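Local coordinates for protein alpha-galactosidase 1 (Saccharomyces cerevisiae, PDB 3LRK) that hydrolyses terminal non-reducing alpha-D-galactose residues from alpha-galactosides such as galactose oligosaccharides, galactomannans and galactolipids, and works as a secreted homotetrameric glycoprotein, at residues C42-L50 against K91-H102; N297-S308 against I409-L420. The protein carries 1 engineered substitution. All coordinates share one frame; numbering follows the deposited sequence.

Interaction 1: C42-L50 against K91-H102. With NA (sodium ion), chain K; NAG (2-acetamido-2-deoxy-beta-D-glucopyranose), chain D.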
loop_
_atom_site.group_PDB
_atom_site.type_symbol
_atom_site.label_atom_id
_atom_site.label_comp_id
_atom_site.label_asym_id
_atom_site.label_seq_id
_atom_site.Cartn_x
_atom_site.Cartn_y
_atom_site.Cartn_z
ATOM N N CYS A 42 22.523 -28.005 0.081
ATOM C CA CYS A 42 22.043 -29.200 0.802
ATOM C C CYS A 42 23.119 -30.247 1.092
ATOM O O CYS A 42 22.876 -31.199 1.836
ATOM C CB CYS A 42 20.872 -29.878 0.066
ATOM S SG CYS A 42 19.269 -29.013 0.160
ATOM N N ASP A 43 24.300 -30.068 0.507
ATOM C CA ASP A 43 25.395 -31.022 0.668
ATOM C C ASP A 43 26.149 -30.765 1.980
ATOM O O ASP A 43 27.257 -30.208 1.985
ATOM C CB ASP A 43 26.332 -30.961 -0.544
ATOM C CG ASP A 43 27.383 -32.057 -0.530
ATOM O OD1 ASP A 43 27.075 -33.170 -0.036
ATOM O OD2 ASP A 43 28.516 -31.804 -1.005
ATOM N N VAL A 44 25.523 -31.172 3.084
ATOM C CA VAL A 44 26.044 -30.967 4.432
ATOM C C VAL A 44 26.331 -32.314 5.090
ATOM O O VAL A 44 25.773 -33.336 4.691
ATOM C CB VAL A 44 25.052 -30.157 5.332
ATOM C CG1 VAL A 44 24.805 -28.777 4.768
ATOM C CG2 VAL A 44 23.720 -30.891 5.519
ATOM N N SER A 45 27.207 -32.314 6.094
ATOM C CA SER A 45 27.467 -33.515 6.892
ATOM C C SER A 45 28.172 -33.115 8.176
ATOM O O SER A 45 28.636 -31.987 8.286
ATOM C CB SER A 45 28.329 -34.518 6.118
ATOM O OG SER A 45 29.641 -34.019 5.932
ATOM N N GLU A 46 28.246 -34.031 9.143
ATOM C CA GLU A 46 29.047 -33.788 10.347
ATOM C C GLU A 46 30.464 -33.387 9.955
ATOM O O GLU A 46 30.994 -32.387 10.451
ATOM C CB GLU A 46 29.085 -35.011 11.269
ATOM C CG GLU A 46 29.912 -34.767 12.529
ATOM C CD GLU A 46 30.100 -36.000 13.413
ATOM O OE1 GLU A 46 29.123 -36.704 13.723
ATOM O OE2 GLU A 46 31.249 -36.247 13.829
ATOM N N GLN A 47 31.051 -34.163 9.042
ATOM C CA GLN A 47 32.430 -33.951 8.588
ATOM C C GLN A 47 32.673 -32.553 8.033
ATOM O O GLN A 47 33.662 -31.914 8.398
ATOM C CB GLN A 47 32.839 -35.009 7.558
ATOM C CG GLN A 47 34.352 -35.210 7.473
ATOM C CD GLN A 47 34.925 -35.732 8.778
ATOM O OE1 GLN A 47 34.405 -36.687 9.354
ATOM N NE2 GLN A 47 35.997 -35.105 9.252
ATOM N N LEU A 48 31.776 -32.082 7.160
ATOM C CA LEU A 48 31.830 -30.708 6.635
ATOM C C LEU A 48 31.886 -29.703 7.766
ATOM O O LEU A 48 32.716 -28.790 7.771
ATOM C CB LEU A 48 30.599 -30.377 5.753
ATOM C CG LEU A 48 30.247 -28.869 5.648
ATOM C CD1 LEU A 48 31.190 -28.108 4.704
ATOM C CD2 LEU A 48 28.788 -28.600 5.273
ATOM N N LEU A 49 30.977 -29.875 8.718
ATOM C CA LEU A 49 30.797 -28.922 9.788
ATOM C C LEU A 49 32.044 -28.847 10.660
ATOM O O LEU A 49 32.502 -27.758 11.006
ATOM C CB LEU A 49 29.583 -29.332 10.617
ATOM C CG LEU A 49 28.405 -28.364 10.754
ATOM C CD1 LEU A 49 28.116 -27.570 9.478
ATOM C CD2 LEU A 49 27.194 -29.165 11.180
ATOM N N LEU A 50 32.600 -30.007 11.001
ATOM C CA LEU A 50 33.764 -30.064 11.888
ATOM C C LEU A 50 35.068 -29.645 11.196
ATOM O O LEU A 50 35.902 -28.988 11.814
ATOM C CB LEU A 50 33.885 -31.444 12.548
ATOM C CG LEU A 50 32.659 -31.883 13.373
ATOM C CD1 LEU A 50 32.902 -33.210 14.070
ATOM C CD2 LEU A 50 32.199 -30.817 14.380
ATOM N N LYS A 91 23.989 -38.192 6.667
ATOM C CA LYS A 91 24.712 -36.928 6.793
ATOM C C LYS A 91 25.239 -36.718 8.219
ATOM O O LYS A 91 26.305 -36.147 8.410
ATOM C CB LYS A 91 23.807 -35.751 6.387
ATOM C CG LYS A 91 23.360 -35.774 4.923
ATOM C CD LYS A 91 22.401 -34.638 4.634
ATOM C CE LYS A 91 21.992 -34.621 3.171
ATOM N NZ LYS A 91 21.273 -33.358 2.819
ATOM N N PHE A 92 24.474 -37.179 9.206
ATOM C CA PHE A 92 24.800 -37.022 10.628
ATOM C C PHE A 92 24.659 -38.363 11.354
ATOM O O PHE A 92 23.708 -38.575 12.111
ATOM C CB PHE A 92 23.941 -35.906 11.255
ATOM C CG PHE A 92 24.070 -34.598 10.528
ATOM C CD1 PHE A 92 23.128 -34.223 9.574
ATOM C CD2 PHE A 92 25.171 -33.775 10.745
ATOM C CE1 PHE A 92 23.266 -33.042 8.864
ATOM C CE2 PHE A 92 25.325 -32.589 10.037
ATOM C CZ PHE A 92 24.371 -32.216 9.102
ATOM N N PRO A 93 25.631 -39.278 11.121
ATOM C CA PRO A 93 25.584 -40.652 11.641
ATOM C C PRO A 93 25.559 -40.800 13.169
ATOM O O PRO A 93 25.146 -41.843 13.672
ATOM C CB PRO A 93 26.844 -41.300 11.049
ATOM C CG PRO A 93 27.723 -40.179 10.631
ATOM C CD PRO A 93 26.830 -39.032 10.297
ATOM N N ASN A 94 25.969 -39.754 13.884
ATOM C CA ASN A 94 26.055 -39.765 15.345
ATOM C C ASN A 94 24.980 -38.891 16.030
ATOM O O ASN A 94 24.963 -38.748 17.257
ATOM C CB ASN A 94 27.465 -39.334 15.750
ATOM C CG ASN A 94 28.541 -40.213 15.110
ATOM O OD1 ASN A 94 28.549 -41.414 15.323
ATOM N ND2 ASN A 94 29.421 -39.617 14.304
ATOM N N GLY A 95 24.061 -38.344 15.239
ATOM C CA GLY A 95 23.046 -37.426 15.767
ATOM C C GLY A 95 23.613 -36.014 15.822
ATOM O O GLY A 95 24.809 -35.801 15.606
ATOM N N MET A 96 22.753 -35.040 16.104
ATOM C CA MET A 96 23.170 -33.643 16.130
ATOM C C MET A 96 23.892 -33.280 17.427
ATOM O O MET A 96 24.834 -32.506 17.403
ATOM C CB MET A 96 21.959 -32.717 15.908
ATOM C CG MET A 96 21.166 -33.031 14.611
ATOM S SD MET A 96 22.188 -33.348 13.143
ATOM C CE MET A 96 23.083 -31.830 12.992
ATOM N N GLY A 97 23.448 -33.843 18.552
ATOM C CA GLY A 97 24.029 -33.518 19.862
ATOM C C GLY A 97 25.522 -33.809 19.878
ATOM O O GLY A 97 26.297 -33.088 20.490
ATOM N N HIS A 98 25.920 -34.869 19.180
ATOM C CA HIS A 98 27.339 -35.205 19.040
ATOM C C HIS A 98 28.159 -34.159 18.260
ATOM O O HIS A 98 29.338 -33.916 18.573
ATOM C CB HIS A 98 27.497 -36.587 18.410
ATOM C CG HIS A 98 28.870 -37.154 18.567
ATOM N ND1 HIS A 98 29.405 -37.463 19.800
ATOM C CD2 HIS A 98 29.828 -37.441 17.657
ATOM C CE1 HIS A 98 30.628 -37.929 19.642
ATOM N NE2 HIS A 98 30.903 -37.938 18.351
ATOM N N VAL A 99 27.541 -33.548 17.250
ATOM C CA VAL A 99 28.156 -32.412 16.532
ATOM C C VAL A 99 28.322 -31.222 17.490
ATOM O O VAL A 99 29.385 -30.608 17.538
ATOM C CB VAL A 99 27.324 -31.980 15.289
ATOM C CG1 VAL A 99 28.028 -30.844 14.495
ATOM C CG2 VAL A 99 27.024 -33.181 14.393
ATOM N N ALA A 100 27.268 -30.913 18.251
ATOM C CA ALA A 100 27.305 -29.861 19.282
ATOM C C ALA A 100 28.466 -30.047 20.268
ATOM O O ALA A 100 29.126 -29.081 20.643
ATOM C CB ALA A 100 25.983 -29.829 20.042
ATOM N N ASP A 101 28.685 -31.289 20.694
ATOM C CA ASP A 101 29.711 -31.628 21.704
ATOM C C ASP A 101 31.117 -31.355 21.189
ATOM O O ASP A 101 31.946 -30.765 21.898
ATOM C CB ASP A 101 29.583 -33.098 22.120
ATOM C CG ASP A 101 28.285 -33.394 22.852
ATOM O OD1 ASP A 101 27.645 -32.458 23.375
ATOM O OD2 ASP A 101 27.897 -34.575 22.898
ATOM N N HIS A 102 31.381 -31.792 19.955
ATOM C CA HIS A 102 32.634 -31.467 19.250
ATOM C C HIS A 102 32.842 -29.964 19.108
ATOM O O HIS A 102 33.944 -29.451 19.344
ATOM C CB HIS A 102 32.636 -32.100 17.858
ATOM C CG HIS A 102 33.149 -33.499 17.828
ATOM N ND1 HIS A 102 34.402 -33.837 18.290
ATOM C CD2 HIS A 102 32.595 -34.645 17.366
ATOM C CE1 HIS A 102 34.596 -35.132 18.125
ATOM N NE2 HIS A 102 33.519 -35.643 17.561
HETATM NA NA NA K . 32.929 -37.840 17.267
HETATM C C1 NAG D . 34.129 -33.131 25.140
HETATM C C2 NAG D . 34.103 -34.617 24.800
HETATM C C3 NAG D . 33.579 -35.422 25.992
HETATM C C4 NAG D . 34.351 -35.091 27.276
HETATM C C5 NAG D . 34.507 -33.581 27.452
HETATM C C6 NAG D . 35.513 -33.256 28.552
HETATM C C7 NAG D . 33.826 -34.918 22.377
HETATM C C8 NAG D . 32.909 -35.373 21.281
HETATM N N2 NAG D . 33.309 -34.882 23.609
HETATM O O3 NAG D . 33.670 -36.802 25.719
HETATM O O4 NAG D . 33.679 -35.639 28.399
HETATM O O5 NAG D . 34.969 -32.953 26.266
HETATM O O6 NAG D . 35.218 -31.946 28.986
HETATM O O7 NAG D . 34.986 -34.592 22.119
HETATM O O HOH W 1 26.716 -36.601 13.231
#
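The Phe92 ring meets the backbone at the start of helix 46-58 obliquely, its CE2 3.4 Å from Glu46 N, and Val44 CG2 and Leu49 CD2 approach at a slant. One face of this ring carries Met96 CE, near the rim. Glu46 OE1 sits at the edge of the His98 imidazole, while the His102 ring has the acetamido methyl C8 of an N-acetylglucosamine over its centre and Leu50 CD1 obliquely at CD2, 3.6 Å away. Both histidines, one helical turn apart, bind a sodium ion through NE2, with further ligands from elsewhere. Helices 46-58 and 96-105 are neighbours on the outside of the TIM barrel; their nearly parallel segments 46-50 and 96-102 (18°) approach to 10.7 Å between axes, and Val99 CG1 packs against Leu49 CD2. With CG anti to the backbone N (chi1 -180°) and an extended chain, Glu46 runs past Val99 in the opposite direction, CG alongside CG2. Its OE1 takes a nearly straight bond from Asn94 ND2 (3.0 Å, 174°) on the syn side, tilted from the carboxylate plane but within that of the amide. Glu46 N donates to Lys91 O, Lys91 NZ to Cys42 O (2.9 Å) and to O of its disulfide partner Cys74.

Interaction 2: N297-S308 against I409-L420. With NAG (2-acetamido-2-deoxy-beta-D-glucopyranose), chain B; NAG (2-acetamido-2-deoxy-beta-D-glucopyranose), chain F; NAG (2-acetamido-2-deoxy-beta-D-glucopyranose), chain C.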
loop_
_atom_site.group_PDB
_atom_site.type_symbol
_atom_site.label_atom_id
_atom_site.label_comp_id
_atom_site.label_asym_id
_atom_site.label_seq_id
_atom_site.Cartn_x
_atom_site.Cartn_y
_atom_site.Cartn_z
ATOM N N ASN A 297 37.587 -23.086 3.616
ATOM C CA ASN A 297 38.619 -23.968 3.053
ATOM C C ASN A 297 38.855 -23.680 1.569
ATOM O O ASN A 297 39.634 -24.362 0.902
ATOM C CB ASN A 297 38.260 -25.443 3.274
ATOM C CG ASN A 297 38.450 -25.883 4.721
ATOM O OD1 ASN A 297 37.473 -26.112 5.438
ATOM N ND2 ASN A 297 39.709 -26.007 5.158
ATOM N N ASN A 298 38.167 -22.661 1.064
ATOM C CA ASN A 298 38.337 -22.199 -0.298
ATOM C C ASN A 298 38.156 -20.683 -0.298
ATOM O O ASN A 298 37.335 -20.124 -1.036
ATOM C CB ASN A 298 37.319 -22.888 -1.216
ATOM C CG ASN A 298 37.695 -22.807 -2.675
ATOM O OD1 ASN A 298 38.788 -22.356 -3.027
ATOM N ND2 ASN A 298 36.793 -23.257 -3.541
ATOM N N LEU A 299 38.923 -20.033 0.573
ATOM C CA LEU A 299 38.833 -18.606 0.806
ATOM C C LEU A 299 40.122 -17.942 0.323
ATOM O O LEU A 299 41.220 -18.354 0.724
ATOM C CB LEU A 299 38.624 -18.346 2.303
ATOM C CG LEU A 299 38.561 -16.908 2.831
ATOM C CD1 LEU A 299 37.324 -16.183 2.304
ATOM C CD2 LEU A 299 38.569 -16.905 4.345
ATOM N N LYS A 300 39.984 -16.928 -0.531
ATOM C CA LYS A 300 41.144 -16.205 -1.047
ATOM C C LYS A 300 41.704 -15.207 -0.034
ATOM O O LYS A 300 41.005 -14.807 0.910
ATOM C CB LYS A 300 40.867 -15.554 -2.408
ATOM C CG LYS A 300 39.924 -14.353 -2.421
ATOM C CD LYS A 300 39.630 -13.942 -3.863
ATOM C CE LYS A 300 38.969 -12.584 -3.955
ATOM N NZ LYS A 300 37.596 -12.598 -3.336
ATOM N N ALA A 301 42.962 -14.818 -0.258
ATOM C CA ALA A 301 43.732 -13.962 0.649
ATOM C C ALA A 301 43.079 -12.617 0.976
ATOM O O ALA A 301 42.962 -12.259 2.153
ATOM C CB ALA A 301 45.139 -13.746 0.098
ATOM N N SER A 302 42.679 -11.867 -0.051
ATOM C CA SER A 302 42.094 -10.539 0.166
ATOM C C SER A 302 40.812 -10.618 0.992
ATOM O O SER A 302 40.541 -9.740 1.820
ATOM C CB SER A 302 41.842 -9.796 -1.149
ATOM O OG SER A 302 40.939 -10.485 -2.009
ATOM N N SER A 303 40.027 -11.667 0.755
ATOM C CA SER A 303 38.765 -11.858 1.476
ATOM C C SER A 303 39.016 -12.220 2.935
ATOM O O SER A 303 38.365 -11.684 3.838
ATOM C CB SER A 303 37.906 -12.911 0.781
ATOM O OG SER A 303 37.568 -12.486 -0.527
ATOM N N TYR A 304 39.976 -13.115 3.166
ATOM C CA TYR A 304 40.407 -13.465 4.522
ATOM C C TYR A 304 40.815 -12.244 5.354
ATOM O O TYR A 304 40.411 -12.125 6.501
ATOM C CB TYR A 304 41.537 -14.511 4.485
ATOM C CG TYR A 304 42.148 -14.849 5.829
ATOM C CD1 TYR A 304 41.365 -15.327 6.897
ATOM C CD2 TYR A 304 43.524 -14.735 6.027
ATOM C CE1 TYR A 304 41.951 -15.643 8.131
ATOM C CE2 TYR A 304 44.103 -15.045 7.232
ATOM C CZ TYR A 304 43.331 -15.503 8.279
ATOM O OH TYR A 304 43.968 -15.800 9.475
ATOM N N SER A 305 41.600 -11.331 4.782
ATOM C CA SER A 305 42.038 -10.163 5.558
ATOM C C SER A 305 40.917 -9.133 5.764
ATOM O O SER A 305 40.997 -8.292 6.663
ATOM C CB SER A 305 43.269 -9.504 4.943
ATOM O OG SER A 305 42.977 -8.976 3.676
ATOM N N ILE A 306 39.884 -9.199 4.926
ATOM C CA ILE A 306 38.679 -8.399 5.165
ATOM C C ILE A 306 37.950 -8.930 6.418
ATOM O O ILE A 306 37.701 -8.171 7.369
ATOM C CB ILE A 306 37.781 -8.315 3.899
ATOM C CG1 ILE A 306 38.446 -7.380 2.876
ATOM C CG2 ILE A 306 36.362 -7.803 4.247
ATOM C CD1 ILE A 306 37.951 -7.526 1.468
ATOM N N TYR A 307 37.667 -10.235 6.440
ATOM C CA TYR A 307 37.019 -10.874 7.598
ATOM C C TYR A 307 37.813 -10.714 8.895
ATOM O O TYR A 307 37.251 -10.801 9.982
ATOM C CB TYR A 307 36.835 -12.369 7.358
ATOM C CG TYR A 307 35.662 -12.742 6.484
ATOM C CD1 TYR A 307 35.854 -13.491 5.324
ATOM C CD2 TYR A 307 34.353 -12.366 6.829
ATOM C CE1 TYR A 307 34.772 -13.858 4.510
ATOM C CE2 TYR A 307 33.265 -12.723 6.022
ATOM C CZ TYR A 307 33.483 -13.464 4.871
ATOM O OH TYR A 307 32.413 -13.809 4.083
ATOM N N SER A 308 39.122 -10.507 8.767
ATOM C CA SER A 308 40.003 -10.464 9.927
ATOM C C SER A 308 40.358 -9.044 10.374
ATOM O O SER A 308 41.185 -8.869 11.269
ATOM C CB SER A 308 41.274 -11.287 9.659
ATOM O OG SER A 308 42.175 -10.552 8.853
ATOM N N ILE A 409 49.154 -17.652 5.800
ATOM C CA ILE A 409 48.287 -18.227 6.839
ATOM C C ILE A 409 47.322 -19.255 6.237
ATOM O O ILE A 409 47.193 -20.364 6.757
ATOM C CB ILE A 409 47.506 -17.151 7.631
ATOM C CG1 ILE A 409 48.468 -16.302 8.479
ATOM C CG2 ILE A 409 46.447 -17.811 8.535
ATOM C CD1 ILE A 409 47.913 -14.940 8.876
ATOM N N LEU A 410 46.665 -18.887 5.136
ATOM C CA LEU A 410 45.721 -19.788 4.465
ATOM C C LEU A 410 46.367 -21.068 3.937
ATOM O O LEU A 410 45.723 -22.118 3.905
ATOM C CB LEU A 410 44.996 -19.076 3.324
ATOM C CG LEU A 410 43.999 -17.984 3.719
ATOM C CD1 LEU A 410 43.727 -17.101 2.519
ATOM C CD2 LEU A 410 42.708 -18.563 4.304
ATOM N N GLY A 411 47.628 -20.967 3.516
ATOM C CA GLY A 411 48.384 -22.119 3.004
ATOM C C GLY A 411 49.041 -22.955 4.089
ATOM O O GLY A 411 49.811 -23.879 3.791
ATOM N N ARG A 412 48.728 -22.623 5.345
ATOM C CA ARG A 412 49.245 -23.303 6.543
ATOM C C ARG A 412 50.774 -23.236 6.679
ATOM O O ARG A 412 51.402 -24.140 7.231
ATOM C CB ARG A 412 48.743 -24.754 6.632
ATOM C CG ARG A 412 47.237 -24.912 6.486
ATOM C CD ARG A 412 46.868 -26.356 6.202
ATOM N NE ARG A 412 45.821 -26.456 5.185
ATOM C CZ ARG A 412 44.515 -26.460 5.439
ATOM N NH1 ARG A 412 44.068 -26.376 6.687
ATOM N NH2 ARG A 412 43.652 -26.552 4.435
ATOM N N ASN A 413 51.362 -22.155 6.178
ATOM C CA ASN A 413 52.792 -21.920 6.324
ATOM C C ASN A 413 53.102 -20.944 7.462
ATOM O O ASN A 413 54.213 -20.943 8.006
ATOM C CB ASN A 413 53.398 -21.459 4.991
ATOM C CG ASN A 413 53.469 -22.589 3.962
ATOM O OD1 ASN A 413 54.084 -23.635 4.204
ATOM N ND2 ASN A 413 52.842 -22.379 2.806
ATOM N N LYS A 414 52.106 -20.127 7.810
ATOM C CA LYS A 414 52.174 -19.200 8.942
ATOM C C LYS A 414 50.967 -19.379 9.860
ATOM O O LYS A 414 49.880 -19.727 9.399
ATOM C CB LYS A 414 52.228 -17.751 8.455
ATOM C CG LYS A 414 53.628 -17.255 8.153
ATOM C CD LYS A 414 53.686 -15.739 8.060
ATOM C CE LYS A 414 55.122 -15.272 7.852
ATOM N NZ LYS A 414 55.242 -13.786 7.889
ATOM N N THR A 415 51.167 -19.146 11.157
ATOM C CA THR A 415 50.074 -19.197 12.132
ATOM C C THR A 415 49.430 -17.821 12.271
ATOM O O THR A 415 50.106 -16.794 12.149
ATOM C CB THR A 415 50.546 -19.659 13.534
ATOM O OG1 THR A 415 51.532 -18.743 14.037
ATOM C CG2 THR A 415 51.125 -21.073 13.478
ATOM N N ALA A 416 48.123 -17.811 12.529
ATOM C CA ALA A 416 47.385 -16.564 12.751
ATOM C C ALA A 416 47.649 -15.983 14.140
ATOM O O ALA A 416 47.476 -14.780 14.353
ATOM C CB ALA A 416 45.899 -16.777 12.534
ATOM N N THR A 417 48.065 -16.841 15.072
ATOM C CA THR A 417 48.395 -16.428 16.442
ATOM C C THR A 417 49.465 -15.332 16.430
ATOM O O THR A 417 50.489 -15.463 15.754
ATOM C CB THR A 417 48.870 -17.633 17.294
ATOM O OG1 THR A 417 47.954 -18.726 17.135
ATOM C CG2 THR A 417 48.960 -17.267 18.773
ATOM N N GLY A 418 49.211 -14.248 17.161
ATOM C CA GLY A 418 50.120 -13.102 17.195
ATOM C C GLY A 418 49.992 -12.147 16.016
ATOM O O GLY A 418 50.628 -11.084 16.002
ATOM N N ILE A 419 49.179 -12.523 15.025
ATOM C CA ILE A 419 48.921 -11.679 13.853
ATOM C C ILE A 419 47.498 -11.103 13.917
ATOM O O ILE A 419 47.326 -9.880 13.954
ATOM C CB ILE A 419 49.177 -12.435 12.514
ATOM C CG1 ILE A 419 50.649 -12.874 12.423
ATOM C CG2 ILE A 419 48.787 -11.559 11.307
ATOM C CD1 ILE A 419 50.978 -13.759 11.242
ATOM N N LEU A 420 46.491 -11.980 13.949
ATOM C CA LEU A 420 45.108 -11.548 14.190
ATOM C C LEU A 420 44.895 -11.190 15.655
ATOM O O LEU A 420 45.476 -11.813 16.547
ATOM C CB LEU A 420 44.085 -12.610 13.767
ATOM C CG LEU A 420 44.039 -13.245 12.370
ATOM C CD1 LEU A 420 42.603 -13.674 12.058
ATOM C CD2 LEU A 420 44.575 -12.366 11.255
HETATM C C1 NAG B . 37.409 -19.860 -7.583
HETATM C C2 NAG B . 36.918 -21.255 -7.173
HETATM C C3 NAG B . 38.000 -22.067 -6.447
HETATM C C4 NAG B . 39.323 -22.067 -7.215
HETATM C C5 NAG B . 39.693 -20.651 -7.676
HETATM C C6 NAG B . 40.892 -20.684 -8.623
HETATM C C7 NAG B . 34.641 -21.947 -6.647
HETATM C C8 NAG B . 33.529 -21.925 -5.639
HETATM N N2 NAG B . 35.702 -21.187 -6.374
HETATM O O3 NAG B . 37.571 -23.400 -6.274
HETATM O O4 NAG B . 40.342 -22.610 -6.402
HETATM O O5 NAG B . 38.607 -20.008 -8.333
HETATM O O6 NAG B . 42.016 -20.148 -7.963
HETATM O O7 NAG B . 34.548 -22.644 -7.661
HETATM C C1 NAG F . 45.101 -8.264 -2.691
HETATM C C2 NAG F . 45.416 -6.864 -3.240
HETATM C C3 NAG F . 44.202 -6.208 -3.903
HETATM C C4 NAG F . 43.458 -7.156 -4.841
HETATM C C5 NAG F . 43.257 -8.527 -4.201
HETATM C C6 NAG F . 42.645 -9.508 -5.198
HETATM C C7 NAG F . 47.256 -5.687 -2.180
HETATM C C8 NAG F . 48.023 -6.088 -0.946
HETATM N N2 NAG F . 45.958 -5.996 -2.207
HETATM O O3 NAG F . 44.619 -5.094 -4.663
HETATM O O4 NAG F . 42.215 -6.586 -5.199
HETATM O O5 NAG F . 44.498 -9.029 -3.726
HETATM O O6 NAG F . 42.399 -10.744 -4.569
HETATM O O7 NAG F . 47.828 -5.110 -3.110
HETATM C C1 NAG C . 43.233 -16.714 21.916
HETATM C C2 NAG C . 43.896 -17.972 21.344
HETATM C C3 NAG C . 43.361 -19.273 21.950
HETATM C C4 NAG C . 43.072 -19.236 23.456
HETATM C C5 NAG C . 42.764 -17.829 23.998
HETATM C C6 NAG C . 43.193 -17.739 25.458
HETATM C C7 NAG C . 44.711 -17.723 19.066
HETATM C C8 NAG C . 44.525 -18.162 17.646
HETATM N N2 NAG C . 43.730 -18.032 19.907
HETATM O O3 NAG C . 44.282 -20.314 21.687
HETATM O O4 NAG C . 41.942 -20.064 23.696
HETATM O O5 NAG C . 43.412 -16.767 23.311
HETATM O O6 NAG C . 42.442 -16.734 26.096
HETATM O O7 NAG C . 45.722 -17.112 19.407
#
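This contact belongs to the junction between the TIM barrel and the C-terminal beta-sandwich domain: barrel helix 301-307 and its leading loop meet the end of helix 403-410 and the turn that follows. Helix 403-410 closes in a Schellman motif, with Arg412 at positive phi as the C-prime residue, and its last two side chains, Ile409 and Leu410, are directed at Tyr304. Leu410 buries the most surface in the contact. Its CD2 lies 4.0 Å above one face of the Tyr304 ring, offset toward the rim, while CD1 lies against the start of helix 301-307, 3.3 Å from Leu299 O and close to Ala301 CA. The Tyr304 side chain leaves its helix with CG anti to the backbone N (chi1 175°), which carries the phenol between Ile409, Ala416 and Leu420. Ile409 CG2 slants onto the ring and comes within 3.3 Å of Tyr304 OH; that hydroxyl is hydrogen-bonded to Leu59 O of the barrel. Replacing Tyr304 by an alanine would probably leave Leu410 CD2 without the ring face and Leu59 O without its hydroxyl partner, opening a gap beside Ile409 and Leu420. Near the surface, Asn297 ND2 lies at the edge of the Arg412 guanidinium, the amide and guanidinium planes only 21° apart, but ND2 and NH2 merely adjoin at 4.0 Å. Sugars flank the barrel side: Asn298 ND2 gives a straight bond to O3 of one N-acetylglucosamine (2.8 Å, 171°), and Ser302 OG pairs with O6 of the N-acetylglucosamine near Asn403. Farther along, Leu420 CD1 touches both Tyr304 OH and Ser308 CB, 3.6 Å from Ser308 CB, and the backbone behind it is fastened by Ala416 O, which accepts from both Ile419 N and Leu420 N.

Overall arrangement
Interaction 1 stays within the barrel, joining two successive outer helices, whereas interaction 2 ties a barrel helix to the C-terminal domain. Their centres lie 25 Å apart and their nearest atoms about 6 Å, without touching; they use different helices. Both are partly buried and have N-acetylglucosamine nearby. The chemistry differs: segments 42-50 and 91-102 are bound by three direct hydrogen bonds, with a disulfide at one end and sodium-binding histidines at the other. Between 297-308 and 409-420 the contact is mainly apolar, centred on Tyr304, and several polar groups bind glycans or other parts of the chain.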